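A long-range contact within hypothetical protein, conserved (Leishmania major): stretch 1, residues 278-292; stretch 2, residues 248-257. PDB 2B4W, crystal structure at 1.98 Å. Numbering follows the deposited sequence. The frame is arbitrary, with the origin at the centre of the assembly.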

# COMPACT_ATOMS: atom_id res chain seq x y z
N ASP A 278 -6.38 9.26 7.89
CA ASP A 278 -7.14 8.84 6.73
C ASP A 278 -6.47 7.59 6.14
O ASP A 278 -5.30 7.61 5.75
CB ASP A 278 -7.24 9.90 5.64
CG ASP A 278 -8.08 11.10 5.99
OD1 ASP A 278 -9.16 10.91 6.58
OD2 ASP A 278 -7.64 12.23 5.64
N LEU A 279 -7.24 6.52 6.09
CA LEU A 279 -6.93 5.30 5.41
C LEU A 279 -7.49 5.30 3.98
O LEU A 279 -8.70 5.41 3.77
CB LEU A 279 -7.54 4.14 6.20
CG LEU A 279 -7.32 2.74 5.65
CD1 LEU A 279 -5.83 2.44 5.54
CD2 LEU A 279 -8.00 1.73 6.56
N TYR A 280 -6.59 5.16 3.03
CA TYR A 280 -6.83 4.98 1.61
C TYR A 280 -6.69 3.50 1.26
O TYR A 280 -5.76 2.80 1.70
CB TYR A 280 -5.85 5.83 0.81
CG TYR A 280 -6.08 7.32 0.98
CD1 TYR A 280 -5.63 8.03 2.08
CD2 TYR A 280 -6.77 8.01 -0.00
CE1 TYR A 280 -5.86 9.40 2.20
CE2 TYR A 280 -7.00 9.36 0.11
CZ TYR A 280 -6.54 10.05 1.21
OH TYR A 280 -6.81 11.40 1.25
N SER A 281 -7.66 3.03 0.48
CA SER A 281 -7.69 1.63 0.13
C SER A 281 -8.29 1.38 -1.25
O SER A 281 -9.18 2.12 -1.65
CB SER A 281 -8.54 0.84 1.13
OG SER A 281 -8.30 -0.56 1.04
N GLY A 282 -7.77 0.33 -1.89
CA GLY A 282 -8.48 -0.20 -3.05
C GLY A 282 -9.74 -0.87 -2.51
O GLY A 282 -9.69 -1.46 -1.43
N VAL A 283 -10.83 -0.76 -3.24
CA VAL A 283 -12.13 -1.29 -2.87
C VAL A 283 -12.69 -2.21 -3.96
O VAL A 283 -12.87 -1.76 -5.09
CB VAL A 283 -13.09 -0.11 -2.60
CG1 VAL A 283 -14.49 -0.64 -2.33
CG2 VAL A 283 -12.58 0.75 -1.45
N GLY A 284 -12.95 -3.48 -3.66
CA GLY A 284 -13.53 -4.40 -4.63
C GLY A 284 -12.77 -4.59 -5.92
O GLY A 284 -13.35 -5.09 -6.89
N ASP A 285 -11.50 -4.20 -5.98
CA ASP A 285 -10.66 -4.19 -7.16
C ASP A 285 -11.29 -3.34 -8.27
O ASP A 285 -11.03 -3.55 -9.46
CB ASP A 285 -10.34 -5.58 -7.72
CG ASP A 285 -9.09 -6.18 -7.10
OD1 ASP A 285 -8.64 -5.73 -6.02
OD2 ASP A 285 -8.52 -7.13 -7.67
N SER A 286 -12.09 -2.36 -7.86
CA SER A 286 -12.71 -1.45 -8.82
C SER A 286 -12.71 0.03 -8.47
O SER A 286 -12.83 0.88 -9.38
CB SER A 286 -14.19 -1.88 -8.97
OG SER A 286 -14.92 -1.70 -7.77
N HIS A 287 -12.61 0.38 -7.19
CA HIS A 287 -12.64 1.76 -6.73
C HIS A 287 -11.52 2.01 -5.72
O HIS A 287 -10.85 1.07 -5.28
CB HIS A 287 -13.98 2.13 -6.08
CG HIS A 287 -15.21 2.11 -6.94
ND1 HIS A 287 -15.70 0.93 -7.47
CD2 HIS A 287 -16.06 3.06 -7.37
CE1 HIS A 287 -16.80 1.16 -8.19
NE2 HIS A 287 -17.05 2.45 -8.14
N GLU A 288 -11.33 3.27 -5.35
CA GLU A 288 -10.41 3.67 -4.29
C GLU A 288 -11.23 4.37 -3.20
O GLU A 288 -11.99 5.28 -3.52
CB GLU A 288 -9.29 4.56 -4.84
CG GLU A 288 -8.12 4.88 -3.94
CD GLU A 288 -7.24 3.74 -3.48
OE1 GLU A 288 -7.20 2.68 -4.14
OE2 GLU A 288 -6.55 3.90 -2.43
N GLY A 289 -11.06 3.92 -1.96
CA GLY A 289 -11.81 4.54 -0.89
C GLY A 289 -10.90 5.21 0.14
O GLY A 289 -9.70 4.96 0.23
N ARG A 290 -11.52 6.08 0.93
CA ARG A 290 -10.92 6.69 2.10
C ARG A 290 -11.91 6.65 3.27
O ARG A 290 -13.05 7.10 3.13
CB ARG A 290 -10.51 8.14 1.81
CG ARG A 290 -10.10 8.92 3.05
CD ARG A 290 -9.84 10.37 2.79
NE ARG A 290 -11.00 11.21 2.60
CZ ARG A 290 -11.84 11.62 3.55
NH1 ARG A 290 -11.73 11.28 4.82
NH2 ARG A 290 -12.88 12.40 3.25
N ILE A 291 -11.45 6.13 4.40
CA ILE A 291 -12.17 6.17 5.66
C ILE A 291 -11.23 6.83 6.70
O ILE A 291 -10.02 6.62 6.60
CB ILE A 291 -12.63 4.82 6.22
CG1 ILE A 291 -11.52 3.80 6.41
CG2 ILE A 291 -13.80 4.30 5.36
CD1 ILE A 291 -11.87 2.44 7.00
N THR A 292 -11.85 7.57 7.60
CA THR A 292 -11.17 8.24 8.72
C THR A 292 -11.41 7.37 9.95
O THR A 292 -12.55 7.08 10.28
CB THR A 292 -11.65 9.68 8.88
OG1 THR A 292 -11.44 10.41 7.66
CG2 THR A 292 -10.88 10.40 9.97
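Stretch 2, residues 248-257: SCYPPCEPKV

What fills the centre of the contact? Stretch 1 is a hairpin of two antiparallel strands, 278-283 and 287-292, and the ring of Tyr 250 lies on it between two aliphatic side chains. Ile 291 CG2 sits 3.9 Å from the centroid of the Tyr 250 ring over one face, and Val 283 CG2 sits 4.2 Å from that centroid over the opposite face. Gly 289 makes room for the ring: an ideal CB on it would come 2.3 Å from Tyr 250 CD2, a clash. The ring edge can therefore approach the backbone, with Tyr 250 CE2 3.6 Å from Gly 289 C. Farther along the ring, Tyr 250 OH reaches across to the first strand, 3.2 Å from Ser 281 CB and 3.6 Å from Leu 279 CD2; the hydroxyl finds its hydrogen bond elsewhere in the structure.

How does the chain of stretch 2 run over the hairpin? It leaves the end of a 3-10 segment at Cys 249 and continues without regular structure, mostly extended through Pro 255, before Lys 256 turns to phi/psi of -61/-47°. Its course goes from the second strand toward the hairpin turn: Cys 249 lies beside Ile 291, Tyr 250 over Gly 289, Cys 253 near His 287, and Pro 255 against Gly 284, where the CA atoms of Pro 255 and Gly 284 are 4.0 Å apart. Stretch 2 thus runs opposite in direction to the second strand. At its start, Cys 249 CB packs 3.8 Å from Ile 291 CD1.

What joins the apolar centre to the turn? Cys 253 does, by touching two residues of the hairpin. Its SG lies 3.3 Å from Val 283 CG1, while its CB stands over one face of the imidazole, 3.6 Å from the centroid of the His 287 ring. The same ring is steadied from within the hairpin, since His 287 ND1 donates to Ser 286 OG at 2.8 Å.

Where does the contact become polar? At the turn, Ser 286 OG donates a hydrogen bond to Glu 254 O at 2.7 Å, and Lys 256 N donates to Gly 284 O, also at 2.7 Å. These bonds fasten the backbone of stretch 2 to the loop. Gly 284 has positive phi, which favours glycine, and an ideal CB there would clash with Pro 255 CA at 2.9 Å. Outermost, a water accepts from Lys 256 NZ at 2.5 Å and donates to Asp 285 O at 3.0 Å, bridging the long lysine side chain back to the turn.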

# COMPACT_ATOMS: atom_id res chain seq x y z
N SER A 248 -17.34 -2.99 4.01
CA SER A 248 -18.52 -2.30 4.51
C SER A 248 -18.21 -0.96 5.16
O SER A 248 -19.15 -0.24 5.52
CB SER A 248 -19.22 -3.15 5.57
OG SER A 248 -18.26 -3.41 6.59
N CYS A 249 -16.93 -0.64 5.32
CA CYS A 249 -16.50 0.62 5.91
C CYS A 249 -16.56 1.80 4.95
O CYS A 249 -16.61 2.96 5.37
CB CYS A 249 -15.03 0.51 6.35
SG CYS A 249 -14.81 -0.49 7.81
N TYR A 250 -16.51 1.46 3.68
CA TYR A 250 -16.50 2.34 2.52
C TYR A 250 -17.88 2.34 1.87
O TYR A 250 -18.61 1.37 2.01
CB TYR A 250 -15.44 1.88 1.50
CG TYR A 250 -14.06 1.78 2.12
CD1 TYR A 250 -13.65 0.67 2.83
CD2 TYR A 250 -13.16 2.84 1.98
CE1 TYR A 250 -12.38 0.58 3.40
CE2 TYR A 250 -11.90 2.75 2.54
CZ TYR A 250 -11.52 1.64 3.25
OH TYR A 250 -10.24 1.59 3.79
N PRO A 251 -18.23 3.39 1.16
CA PRO A 251 -19.53 3.38 0.49
C PRO A 251 -19.69 2.17 -0.43
O PRO A 251 -18.76 1.53 -0.92
CB PRO A 251 -19.54 4.67 -0.32
CG PRO A 251 -18.56 5.57 0.37
CD PRO A 251 -17.51 4.64 0.92
N PRO A 252 -20.96 1.83 -0.63
CA PRO A 252 -21.30 0.74 -1.54
C PRO A 252 -20.82 1.01 -2.96
O PRO A 252 -20.89 2.12 -3.49
CB PRO A 252 -22.83 0.73 -1.51
CG PRO A 252 -23.22 2.08 -1.00
CD PRO A 252 -22.14 2.43 -0.01
N CYS A 253 -20.31 -0.05 -3.59
CA CYS A 253 -19.85 -0.02 -4.96
C CYS A 253 -19.69 -1.46 -5.46
O CYS A 253 -19.44 -2.37 -4.67
CB CYS A 253 -18.54 0.75 -5.12
SG CYS A 253 -17.24 0.27 -3.96
N GLU A 254 -19.83 -1.65 -6.77
CA GLU A 254 -19.66 -2.98 -7.37
C GLU A 254 -18.23 -3.44 -7.48
O GLU A 254 -17.34 -2.78 -8.04
CB GLU A 254 -20.30 -2.97 -8.77
CG GLU A 254 -21.73 -2.45 -8.73
CD GLU A 254 -22.64 -3.37 -7.92
OE1 GLU A 254 -22.68 -4.57 -8.28
OE2 GLU A 254 -23.28 -2.91 -6.95
N PRO A 255 -17.91 -4.63 -6.97
CA PRO A 255 -16.52 -5.08 -7.14
C PRO A 255 -16.24 -5.39 -8.61
O PRO A 255 -17.12 -5.29 -9.48
CB PRO A 255 -16.45 -6.34 -6.29
CG PRO A 255 -17.86 -6.81 -6.15
CD PRO A 255 -18.73 -5.60 -6.24
N LYS A 256 -14.99 -5.75 -8.87
CA LYS A 256 -14.61 -6.13 -10.22
C LYS A 256 -15.46 -7.36 -10.59
O LYS A 256 -16.05 -7.44 -11.66
CB LYS A 256 -13.13 -6.47 -10.34
CG LYS A 256 -12.62 -6.48 -11.78
CD LYS A 256 -11.11 -6.60 -11.83
CE LYS A 256 -10.56 -6.46 -13.24
NZ LYS A 256 -10.64 -5.10 -13.78
N VAL A 257 -15.48 -8.29 -9.66
CA VAL A 257 -16.30 -9.49 -9.73
C VAL A 257 -16.89 -9.78 -8.36
O VAL A 257 -16.31 -9.40 -7.34
CB VAL A 257 -15.49 -10.70 -10.22
CG1 VAL A 257 -15.04 -10.45 -11.65
CG2 VAL A 257 -14.33 -10.96 -9.28
O HOH W 1 -11.38 -3.17 -12.37